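Local coordinates for glycoside hydrolase, GH17 family (Formosa sp. Hel1_33_131, PDB 6FCG), which probably cleaves internal beta-1,3-glucosidic bonds of laminarin, acting as an endo-laminarinase of glycoside hydrolase family 17, at residues A121-W129 against S177-W188; D325-Y333 against G371-V382. All coordinates share one frame; numbering follows the deposited sequence.

Interaction 1: A121-W129 against S177-W188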
loop_
_atom_site.group_PDB
_atom_site.type_symbol
_atom_site.label_atom_id
_atom_site.label_comp_id
_atom_site.label_asym_id
_atom_site.label_seq_id
_atom_site.Cartn_x
_atom_site.Cartn_y
_atom_site.Cartn_z
ATOM N N ALA A 121 -42.949 -4.971 -11.497
ATOM C CA ALA A 121 -43.577 -4.551 -10.257
ATOM C C ALA A 121 -42.489 -4.728 -9.207
ATOM O O ALA A 121 -41.987 -5.854 -9.022
ATOM C CB ALA A 121 -44.774 -5.428 -9.945
ATOM N N TRP A 122 -42.100 -3.634 -8.560
ATOM C CA TRP A 122 -41.045 -3.698 -7.562
ATOM C C TRP A 122 -41.584 -4.232 -6.231
ATOM O O TRP A 122 -42.621 -3.776 -5.745
ATOM C CB TRP A 122 -40.401 -2.345 -7.339
ATOM C CG TRP A 122 -39.163 -2.461 -6.505
ATOM C CD1 TRP A 122 -39.096 -2.524 -5.135
ATOM C CD2 TRP A 122 -37.827 -2.568 -6.975
ATOM N NE1 TRP A 122 -37.791 -2.667 -4.740
ATOM C CE2 TRP A 122 -36.991 -2.687 -5.845
ATOM C CE3 TRP A 122 -37.250 -2.569 -8.231
ATOM C CZ2 TRP A 122 -35.604 -2.802 -5.946
ATOM C CZ3 TRP A 122 -35.866 -2.689 -8.333
ATOM C CH2 TRP A 122 -35.057 -2.794 -7.201
ATOM N N ILE A 123 -40.831 -5.163 -5.641
ATOM C CA ILE A 123 -41.163 -5.791 -4.377
ATOM C C ILE A 123 -40.115 -5.456 -3.322
ATOM O O ILE A 123 -38.908 -5.626 -3.544
ATOM C CB ILE A 123 -41.214 -7.309 -4.579
ATOM C CG1 ILE A 123 -42.341 -7.668 -5.547
ATOM C CG2 ILE A 123 -41.390 -8.040 -3.266
ATOM C CD1 ILE A 123 -43.760 -7.389 -5.063
ATOM N N ASP A 124 -40.595 -5.021 -2.164
ATOM C CA ASP A 124 -39.760 -4.685 -1.010
ATOM C C ASP A 124 -40.097 -5.541 0.198
ATOM O O ASP A 124 -41.231 -5.984 0.352
ATOM C CB ASP A 124 -40.018 -3.244 -0.611
ATOM C CG ASP A 124 -39.339 -2.235 -1.523
ATOM O OD1 ASP A 124 -38.256 -2.527 -2.072
ATOM O OD2 ASP A 124 -39.874 -1.101 -1.635
ATOM N N CYS A 125 -39.109 -5.723 1.054
ATOM C CA CYS A 125 -39.286 -6.223 2.399
ATOM C C CYS A 125 -39.722 -5.096 3.308
ATOM O O CYS A 125 -39.666 -3.928 2.935
ATOM C CB CYS A 125 -37.966 -6.790 2.925
ATOM S SG CYS A 125 -36.694 -5.583 3.457
ATOM N N LYS A 126 -40.158 -5.455 4.510
ATOM C CA LYS A 126 -40.631 -4.473 5.483
ATOM C C LYS A 126 -39.560 -3.428 5.842
ATOM O O LYS A 126 -38.427 -3.778 6.148
ATOM C CB LYS A 126 -41.102 -5.154 6.753
ATOM C CG LYS A 126 -41.776 -4.205 7.742
ATOM C CD LYS A 126 -42.199 -4.972 8.977
ATOM C CE LYS A 126 -43.092 -4.133 9.871
ATOM N NZ LYS A 126 -42.883 -4.575 11.286
ATOM N N ASN A 127 -39.967 -2.152 5.796
ATOM C CA ASN A 127 -39.113 -0.993 6.099
ATOM C C ASN A 127 -37.995 -0.692 5.127
ATOM O O ASN A 127 -37.230 0.237 5.332
ATOM C CB ASN A 127 -38.554 -1.019 7.546
ATOM C CG ASN A 127 -39.628 -0.956 8.629
ATOM O OD1 ASN A 127 -39.400 -1.404 9.753
ATOM N ND2 ASN A 127 -40.755 -0.335 8.335
ATOM N N ALA A 128 -37.941 -1.382 4.010
ATOM C CA ALA A 128 -37.041 -0.977 2.937
ATOM C C ALA A 128 -37.170 0.518 2.598
ATOM O O ALA A 128 -38.252 1.076 2.581
ATOM C CB ALA A 128 -37.321 -1.793 1.697
ATOM N N TRP A 129 -36.025 1.142 2.366
ATOM C CA TRP A 129 -35.924 2.556 2.001
ATOM C C TRP A 129 -36.437 3.518 3.086
ATOM O O TRP A 129 -36.731 4.658 2.761
ATOM C CB TRP A 129 -36.603 2.845 0.653
ATOM C CG TRP A 129 -36.415 1.752 -0.353
ATOM C CD1 TRP A 129 -37.389 0.940 -0.870
ATOM C CD2 TRP A 129 -35.177 1.285 -0.886
ATOM N NE1 TRP A 129 -36.828 0.018 -1.714
ATOM C CE2 TRP A 129 -35.468 0.217 -1.750
ATOM C CE3 TRP A 129 -33.840 1.675 -0.725
ATOM C CZ2 TRP A 129 -34.469 -0.469 -2.455
ATOM C CZ3 TRP A 129 -32.836 0.987 -1.437
ATOM C CH2 TRP A 129 -33.166 -0.073 -2.284
ATOM N N SER A 177 -30.653 -4.043 0.978
ATOM C CA SER A 177 -31.612 -2.964 1.178
ATOM C C SER A 177 -33.062 -3.372 1.169
ATOM O O SER A 177 -33.874 -2.613 1.699
ATOM C CB SER A 177 -31.417 -1.856 0.136
ATOM O OG SER A 177 -30.392 -0.998 0.569
ATOM N N TYR A 178 -33.412 -4.494 0.548
ATOM C CA TYR A 178 -34.843 -4.781 0.319
ATOM C C TYR A 178 -35.292 -6.224 0.126
ATOM O O TYR A 178 -36.489 -6.453 -0.067
ATOM C CB TYR A 178 -35.323 -3.984 -0.910
ATOM C CG TYR A 178 -34.710 -4.443 -2.239
ATOM C CD1 TYR A 178 -33.415 -4.049 -2.631
ATOM C CD2 TYR A 178 -35.430 -5.257 -3.106
ATOM C CE1 TYR A 178 -32.874 -4.477 -3.843
ATOM C CE2 TYR A 178 -34.889 -5.675 -4.313
ATOM C CZ TYR A 178 -33.625 -5.290 -4.680
ATOM O OH TYR A 178 -33.139 -5.723 -5.879
ATOM N N PHE A 179 -34.388 -7.194 0.200
ATOM C CA PHE A 179 -34.746 -8.526 -0.252
ATOM C C PHE A 179 -35.836 -9.165 0.591
ATOM O O PHE A 179 -35.998 -8.860 1.764
ATOM C CB PHE A 179 -33.524 -9.439 -0.405
ATOM C CG PHE A 179 -33.022 -10.058 0.877
ATOM C CD1 PHE A 179 -33.527 -11.283 1.313
ATOM C CD2 PHE A 179 -31.952 -9.500 1.571
ATOM C CE1 PHE A 179 -33.039 -11.880 2.474
ATOM C CE2 PHE A 179 -31.452 -10.104 2.716
ATOM C CZ PHE A 179 -32.000 -11.289 3.176
ATOM N N VAL A 180 -36.561 -10.068 -0.037
ATOM C CA VAL A 180 -37.647 -10.795 0.588
ATOM C C VAL A 180 -37.421 -12.312 0.417
ATOM O O VAL A 180 -36.554 -12.773 -0.364
ATOM C CB VAL A 180 -39.027 -10.346 -0.003
ATOM C CG1 VAL A 180 -39.254 -8.902 0.336
ATOM C CG2 VAL A 180 -39.135 -10.611 -1.519
ATOM N N GLN A 181 -38.231 -13.077 1.141
ATOM C CA GLN A 181 -38.229 -14.519 1.007
ATOM C C GLN A 181 -39.048 -14.925 -0.231
ATOM O O GLN A 181 -39.920 -14.182 -0.671
ATOM C CB GLN A 181 -38.802 -15.170 2.272
ATOM C CG GLN A 181 -38.045 -14.810 3.528
ATOM C CD GLN A 181 -36.619 -15.260 3.440
ATOM O OE1 GLN A 181 -35.790 -14.424 3.301
ATOM N NE2 GLN A 181 -36.325 -16.592 3.421
ATOM N N PRO A 182 -38.784 -16.111 -0.790
ATOM C CA PRO A 182 -39.544 -16.533 -1.949
ATOM C C PRO A 182 -41.054 -16.651 -1.708
ATOM O O PRO A 182 -41.804 -16.514 -2.650
ATOM C CB PRO A 182 -38.916 -17.874 -2.324
ATOM C CG PRO A 182 -38.123 -18.306 -1.140
ATOM C CD PRO A 182 -37.693 -17.046 -0.474
ATOM N N ALA A 183 -41.483 -16.880 -0.466
ATOM C CA ALA A 183 -42.910 -16.903 -0.137
ATOM C C ALA A 183 -43.627 -15.632 -0.571
ATOM O O ALA A 183 -44.796 -15.694 -1.012
ATOM C CB ALA A 183 -43.136 -17.137 1.356
ATOM N N VAL A 184 -42.964 -14.495 -0.429
ATOM C CA VAL A 184 -43.590 -13.220 -0.824
ATOM C C VAL A 184 -43.675 -13.074 -2.382
ATOM O O VAL A 184 -44.707 -12.679 -2.892
ATOM C CB VAL A 184 -43.196 -11.953 0.032
ATOM C CG1 VAL A 184 -42.391 -12.284 1.290
ATOM C CG2 VAL A 184 -42.458 -10.994 -0.847
ATOM N N ILE A 185 -42.676 -13.500 -3.130
ATOM C CA ILE A 185 -42.836 -13.515 -4.586
ATOM C C ILE A 185 -43.955 -14.484 -5.035
ATOM O O ILE A 185 -44.776 -14.118 -5.875
ATOM C CB ILE A 185 -41.537 -13.861 -5.309
ATOM C CG1 ILE A 185 -40.391 -12.969 -4.840
ATOM C CG2 ILE A 185 -41.731 -13.791 -6.821
ATOM C CD1 ILE A 185 -40.636 -11.474 -4.844
ATOM N N LEU A 186 -43.980 -15.688 -4.452
ATOM C CA LEU A 186 -45.003 -16.692 -4.706
ATOM C C LEU A 186 -46.406 -16.161 -4.468
ATOM O O LEU A 186 -47.307 -16.352 -5.278
ATOM C CB LEU A 186 -44.770 -17.904 -3.808
ATOM C CG LEU A 186 -45.786 -19.070 -3.870
ATOM C CD1 LEU A 186 -45.794 -19.727 -5.241
ATOM C CD2 LEU A 186 -45.459 -20.095 -2.795
ATOM N N LYS A 187 -46.582 -15.482 -3.351
ATOM C CA LYS A 187 -47.856 -14.853 -3.020
ATOM C C LYS A 187 -48.390 -13.996 -4.172
ATOM O O LYS A 187 -49.528 -14.140 -4.598
ATOM C CB LYS A 187 -47.694 -14.010 -1.766
ATOM C CG LYS A 187 -48.973 -13.397 -1.249
ATOM C CD LYS A 187 -48.674 -12.245 -0.296
ATOM C CE LYS A 187 -49.947 -11.504 0.042
ATOM N NZ LYS A 187 -49.633 -10.323 0.895
ATOM N N TRP A 188 -47.561 -13.089 -4.666
ATOM C CA TRP A 188 -47.990 -12.159 -5.707
ATOM C C TRP A 188 -48.051 -12.796 -7.084
ATOM O O TRP A 188 -48.903 -12.444 -7.888
ATOM C CB TRP A 188 -47.130 -10.890 -5.694
ATOM C CG TRP A 188 -47.326 -10.108 -4.450
ATOM C CD1 TRP A 188 -46.408 -9.881 -3.484
ATOM C CD2 TRP A 188 -48.539 -9.516 -4.005
ATOM N NE1 TRP A 188 -46.963 -9.147 -2.469
ATOM C CE2 TRP A 188 -48.275 -8.910 -2.764
ATOM C CE3 TRP A 188 -49.836 -9.438 -4.543
ATOM C CZ2 TRP A 188 -49.241 -8.225 -2.054
ATOM C CZ3 TRP A 188 -50.803 -8.756 -3.843
ATOM C CH2 TRP A 188 -50.500 -8.152 -2.596
HETATM O O HOH W 1 -33.486 -0.243 2.749
#
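Trp-122, Trp-129 and Tyr-178 form an aromatic cluster. The benzo end of Trp-122 comes over one face of the phenol ring, CZ2 lying 3.4 Å from Tyr-178 CE2, but the planes meet obliquely at 41°. Trp-129 runs alongside Tyr-178 and points the same way; its plane is only 26° from that of the phenol, but the offset leaves little overlap, and Trp-129 CZ2 touches Tyr-178 CD1 at 3.7 Å. Tyr-178 holds CG between its backbone N and carbonyl carbon (chi1 68°), which brings the ring against both indoles, and its OH bonds to the carbonyl oxygen of Asn-168. Asp-124 ties the two tryptophans together. Its OD1 accepts from Trp-122 NE1 at 2.7 Å and from Trp-129 NE1 at 2.9 Å, the two donors arriving from opposite faces of the carboxylate, a pairing that limits the turning of both indoles. The contact joins the loop following strand 116-121 to the one following strand 161-168, at the C-terminal ends of neighbouring strands in the TIM barrel of this family, the end that carries the active site in such barrels. The apolar part centres on Ile-123. Its CG2 branch meets Val-180 CG2 at 3.8 Å, ahead of helix 182-197, and Ile-185 CD1 at 3.9 Å on the first turn of that helix; the CD1 branch reaches Trp-188 CD1 at 4.0 Å, one turn on. Between backbones, Cys-125 N donates to Tyr-178 O over 2.9 Å at the start of a type II turn, Cys-125 to Ala-128. A water links Trp-129 N with Ser-177 O. Beyond the chain, His-430 of the second subunit stacks on Trp-129, and Asn-429 of that subunit packs on Trp-122.

Interaction 2: D325-Y333 against G371-V382; sequences DEYKEAIFY and GLFTVDGKAKYV
Glu-326 reaches from the first turn of helix 326-342, extended beyond CG, to take the backbone N-H of Tyr-381 on OE1. This hydrogen bond is 2.9 Å from Tyr-381 N to Glu-326 OE1 and fairly straight at 159°, arriving on the anti side of the carboxylate and somewhat out of its plane. The same oxygen also accepts from the hydroxyl of Thr-405. The Lys-380 side chain crosses that of Glu-326 at about a right angle, its CB and CG lying against the carboxylate. Its NZ goes on to Gly-371 O at 2.8 Å and to a salt bridge with Asp-354. With an alanine in place of Glu-326, Tyr-381 N and Thr-405 OG1 would probably lose their shared acceptor, and the methylenes of Lys-380 the group they lie across. Glu-329 carries a second carboxylate close by, but its OE1 stays 4.4 Å from Lys-380 NZ, too far for a salt bridge. Tyr-327 turns an edge to the Tyr-381 face in an offset edge-to-face pair, with centroids 5.7 Å apart and planes at 65°. Among the apolar contacts, Ala-330 CB meets the rim of the Tyr-381 ring at CD2, 3.5 Å away and near the ring plane, and also touches Val-382 CB at 3.6 Å. With CG anti to the backbone N (chi1 179°), the Tyr-333 ring presents one face to Leu-372, whose CD2 makes a CH-pi contact 4.2 Å from the ring centroid. Val-382 CG2 approaches the same ring obliquely, 3.5 Å from Tyr-333 CD2. Helix 410-416 adds Leu-413 beside Glu-326 and Tyr-381. The arrangement belongs to the outer layer of a TIM barrel: the helix that follows strand 301-305 packs against the connection leading into helix 384-388.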
loop_
_atom_site.group_PDB
_atom_site.type_symbol
_atom_site.label_atom_id
_atom_site.label_comp_id
_atom_site.label_asym_id
_atom_site.label_seq_id
_atom_site.Cartn_x
_atom_site.Cartn_y
_atom_site.Cartn_z
ATOM N N ASP A 325 -14.637 -1.086 -20.869
ATOM C CA ASP A 325 -14.381 -0.175 -21.995
ATOM C C ASP A 325 -15.360 -0.545 -23.116
ATOM O O ASP A 325 -15.966 -1.622 -23.068
ATOM C CB ASP A 325 -12.914 -0.239 -22.481
ATOM C CG ASP A 325 -12.508 -1.634 -22.929
ATOM O OD1 ASP A 325 -13.050 -2.093 -23.963
ATOM O OD2 ASP A 325 -11.637 -2.256 -22.256
ATOM N N GLU A 326 -15.480 0.295 -24.139
ATOM C CA GLU A 326 -16.485 0.077 -25.175
ATOM C C GLU A 326 -16.230 -1.125 -26.073
ATOM O O GLU A 326 -17.184 -1.689 -26.658
ATOM C CB GLU A 326 -16.645 1.307 -26.038
ATOM C CG GLU A 326 -17.245 2.481 -25.277
ATOM C CD GLU A 326 -17.501 3.716 -26.132
ATOM O OE1 GLU A 326 -17.558 3.605 -27.381
ATOM O OE2 GLU A 326 -17.657 4.804 -25.548
ATOM N N TYR A 327 -14.961 -1.522 -26.188
ATOM C CA TYR A 327 -14.581 -2.657 -27.029
ATOM C C TYR A 327 -15.008 -3.968 -26.384
ATOM O O TYR A 327 -15.625 -4.827 -27.020
ATOM C CB TYR A 327 -13.067 -2.634 -27.295
ATOM C CG TYR A 327 -12.540 -3.701 -28.236
ATOM C CD1 TYR A 327 -13.055 -3.841 -29.525
ATOM C CD2 TYR A 327 -11.484 -4.525 -27.869
ATOM C CE1 TYR A 327 -12.556 -4.796 -30.406
ATOM C CE2 TYR A 327 -10.976 -5.476 -28.746
ATOM C CZ TYR A 327 -11.513 -5.602 -30.009
ATOM O OH TYR A 327 -11.009 -6.540 -30.862
ATOM N N LYS A 328 -14.667 -4.142 -25.118
ATOM C CA LYS A 328 -15.052 -5.359 -24.427
ATOM C C LYS A 328 -16.560 -5.437 -24.268
ATOM O O LYS A 328 -17.094 -6.533 -24.281
ATOM C CB LYS A 328 -14.356 -5.497 -23.075
ATOM C CG LYS A 328 -12.874 -5.717 -23.211
ATOM C CD LYS A 328 -12.302 -6.239 -21.919
ATOM C CE LYS A 328 -11.249 -5.333 -21.305
ATOM N NZ LYS A 328 -9.911 -5.252 -21.811
ATOM N N GLU A 329 -17.223 -4.290 -24.102
ATOM C CA GLU A 329 -18.687 -4.251 -24.056
ATOM C C GLU A 329 -19.290 -4.791 -25.348
ATOM O O GLU A 329 -20.234 -5.598 -25.316
ATOM C CB GLU A 329 -19.216 -2.831 -23.815
ATOM C CG GLU A 329 -20.733 -2.757 -23.825
ATOM C CD GLU A 329 -21.258 -1.352 -23.801
ATOM O OE1 GLU A 329 -22.172 -1.194 -23.004
ATOM O OE2 GLU A 329 -20.807 -0.430 -24.562
ATOM N N ALA A 330 -18.766 -4.329 -26.468
ATOM C CA ALA A 330 -19.224 -4.804 -27.765
ATOM C C ALA A 330 -19.016 -6.313 -27.935
ATOM O O ALA A 330 -19.916 -7.024 -28.393
ATOM C CB ALA A 330 -18.529 -4.048 -28.883
ATOM N N ILE A 331 -17.842 -6.802 -27.561
ATOM C CA ILE A 331 -17.585 -8.232 -27.633
ATOM C C ILE A 331 -18.593 -9.024 -26.779
ATOM O O ILE A 331 -19.160 -10.020 -27.233
ATOM C CB ILE A 331 -16.146 -8.572 -27.224
ATOM C CG1 ILE A 331 -15.178 -8.043 -28.279
ATOM C CG2 ILE A 331 -15.972 -10.090 -27.079
ATOM C CD1 ILE A 331 -13.737 -7.995 -27.814
ATOM N N PHE A 332 -18.844 -8.557 -25.565
ATOM C CA PHE A 332 -19.779 -9.231 -24.680
ATOM C C PHE A 332 -21.199 -9.206 -25.247
ATOM O O PHE A 332 -21.850 -10.250 -25.297
ATOM C CB PHE A 332 -19.740 -8.628 -23.271
ATOM C CG PHE A 332 -20.553 -9.394 -22.263
ATOM C CD1 PHE A 332 -20.116 -10.627 -21.806
ATOM C CD2 PHE A 332 -21.751 -8.886 -21.778
ATOM C CE1 PHE A 332 -20.854 -11.344 -20.880
ATOM C CE2 PHE A 332 -22.487 -9.590 -20.841
ATOM C CZ PHE A 332 -22.041 -10.823 -20.394
ATOM N N TYR A 333 -21.649 -8.023 -25.669
ATOM C CA TYR A 333 -22.981 -7.848 -26.237
ATOM C C TYR A 333 -23.235 -8.833 -27.389
ATOM O O TYR A 333 -24.264 -9.513 -27.409
ATOM C CB TYR A 333 -23.177 -6.416 -26.756
ATOM C CG TYR A 333 -24.525 -6.178 -27.377
ATOM C CD1 TYR A 333 -25.659 -6.036 -26.590
ATOM C CD2 TYR A 333 -24.659 -6.068 -28.756
ATOM C CE1 TYR A 333 -26.903 -5.795 -27.159
ATOM C CE2 TYR A 333 -25.894 -5.826 -29.345
ATOM C CZ TYR A 333 -27.017 -5.696 -28.550
ATOM O OH TYR A 333 -28.211 -5.473 -29.191
ATOM N N GLY A 371 -25.029 1.601 -20.874
ATOM C CA GLY A 371 -25.699 1.828 -22.127
ATOM C C GLY A 371 -24.969 1.311 -23.339
ATOM O O GLY A 371 -23.757 1.105 -23.306
ATOM N N LEU A 372 -25.739 1.061 -24.405
ATOM C CA LEU A 372 -25.194 0.949 -25.757
ATOM C C LEU A 372 -24.983 2.352 -26.316
ATOM O O LEU A 372 -24.150 2.565 -27.207
ATOM C CB LEU A 372 -26.120 0.153 -26.646
ATOM C CG LEU A 372 -26.515 -1.223 -26.153
ATOM C CD1 LEU A 372 -27.567 -1.799 -27.078
ATOM C CD2 LEU A 372 -25.331 -2.161 -26.053
ATOM N N PHE A 373 -25.751 3.308 -25.808
ATOM C CA PHE A 373 -25.594 4.728 -26.147
ATOM C C PHE A 373 -25.197 5.497 -24.901
ATOM O O PHE A 373 -25.523 5.075 -23.765
ATOM C CB PHE A 373 -26.928 5.350 -26.632
ATOM C CG PHE A 373 -27.518 4.712 -27.852
ATOM C CD1 PHE A 373 -28.375 3.641 -27.758
ATOM C CD2 PHE A 373 -27.231 5.223 -29.119
ATOM C CE1 PHE A 373 -28.903 3.066 -28.888
ATOM C CE2 PHE A 373 -27.763 4.638 -30.258
ATOM C CZ PHE A 373 -28.611 3.568 -30.138
ATOM N N THR A 374 -24.607 6.679 -25.127
ATOM C CA THR A 374 -24.250 7.610 -24.045
ATOM C C THR A 374 -25.515 8.358 -23.677
ATOM O O THR A 374 -26.507 8.275 -24.385
ATOM C CB THR A 374 -23.105 8.607 -24.373
ATOM O OG1 THR A 374 -23.546 9.673 -25.236
ATOM C CG2 THR A 374 -21.881 7.930 -24.947
ATOM N N VAL A 375 -25.491 9.099 -22.580
ATOM C CA VAL A 375 -26.682 9.877 -22.192
ATOM C C VAL A 375 -27.057 10.889 -23.322
ATOM O O VAL A 375 -28.220 11.103 -23.597
ATOM C CB VAL A 375 -26.589 10.498 -20.770
ATOM C CG1 VAL A 375 -25.547 11.589 -20.720
ATOM C CG2 VAL A 375 -27.926 11.064 -20.333
ATOM N N ASP A 376 -26.051 11.474 -23.982
ATOM C CA ASP A 376 -26.237 12.456 -25.068
ATOM C C ASP A 376 -26.614 11.843 -26.424
ATOM O O ASP A 376 -26.806 12.567 -27.392
ATOM C CB ASP A 376 -24.962 13.310 -25.252
ATOM C CG ASP A 376 -24.555 14.081 -23.974
ATOM O OD1 ASP A 376 -25.400 14.778 -23.359
ATOM O OD2 ASP A 376 -23.377 13.974 -23.581
ATOM N N GLY A 377 -26.717 10.522 -26.504
ATOM C CA GLY A 377 -27.173 9.857 -27.704
ATOM C C GLY A 377 -26.059 9.467 -28.644
ATOM O O GLY A 377 -26.337 9.117 -29.782
ATOM N N LYS A 378 -24.810 9.505 -28.189
ATOM C CA LYS A 378 -23.717 8.960 -28.969
ATOM C C LYS A 378 -23.711 7.429 -28.935
ATOM O O LYS A 378 -23.945 6.813 -27.900
ATOM C CB LYS A 378 -22.383 9.470 -28.473
ATOM C CG LYS A 378 -22.186 10.959 -28.684
ATOM C CD LYS A 378 -20.718 11.251 -28.975
ATOM C CE LYS A 378 -20.481 12.691 -29.401
ATOM N NZ LYS A 378 -20.747 13.590 -28.248
ATOM N N ALA A 379 -23.482 6.811 -30.085
ATOM C CA ALA A 379 -23.418 5.363 -30.186
ATOM C C ALA A 379 -22.015 4.905 -29.821
ATOM O O ALA A 379 -21.048 5.303 -30.453
ATOM C CB ALA A 379 -23.775 4.912 -31.602
ATOM N N LYS A 380 -21.930 4.033 -28.821
ATOM C CA LYS A 380 -20.666 3.423 -28.423
ATOM C C LYS A 380 -20.224 2.401 -29.456
ATOM O O LYS A 380 -21.025 1.964 -30.295
ATOM C CB LYS A 380 -20.801 2.733 -27.067
ATOM C CG LYS A 380 -21.065 3.683 -25.909
ATOM C CD LYS A 380 -21.457 2.914 -24.666
ATOM C CE LYS A 380 -21.761 3.847 -23.498
ATOM N NZ LYS A 380 -22.092 3.104 -22.238
ATOM N N TYR A 381 -18.964 2.007 -29.370
ATOM C CA TYR A 381 -18.334 1.106 -30.333
ATOM C C TYR A 381 -19.226 -0.015 -30.845
ATOM O O TYR A 381 -19.286 -0.277 -32.059
ATOM C CB TYR A 381 -17.040 0.506 -29.767
ATOM C CG TYR A 381 -16.363 -0.409 -30.765
ATOM C CD1 TYR A 381 -15.744 0.113 -31.905
ATOM C CD2 TYR A 381 -16.391 -1.798 -30.603
ATOM C CE1 TYR A 381 -15.150 -0.721 -32.839
ATOM C CE2 TYR A 381 -15.804 -2.644 -31.526
ATOM C CZ TYR A 381 -15.182 -2.102 -32.642
ATOM O OH TYR A 381 -14.566 -2.938 -33.545
ATOM N N VAL A 382 -19.912 -0.672 -29.913
ATOM C CA VAL A 382 -20.851 -1.752 -30.232
ATOM C C VAL A 382 -21.819 -1.455 -31.388
ATOM O O VAL A 382 -22.145 -2.376 -32.140
ATOM C CB VAL A 382 -21.615 -2.206 -28.960
ATOM C CG1 VAL A 382 -22.495 -1.104 -28.388
ATOM C CG2 VAL A 382 -22.420 -3.473 -29.201
#

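How the interactions relate
Interactions 1 and 2 lie on opposite sides of the chain's centre, their centres 33 Å apart and their nearest atoms about 17 Å apart, so they do not touch. Both belong to the family 17 TIM barrel, and both segments of interaction 1 come earlier in the chain than those of interaction 2. Interaction 1 joins loops beyond two adjacent strands and adjoins Asn-168 and Glu-169, on the side where enzymes of this fold place their active site. Interaction 2 sets helix 326-342 of the outer layer against the connection into helix 384-388. Interaction 1 also meets the second subunit, whereas no other chain touches interaction 2. A bound calcium ion lies about 14 Å from the side chain of Phe-179.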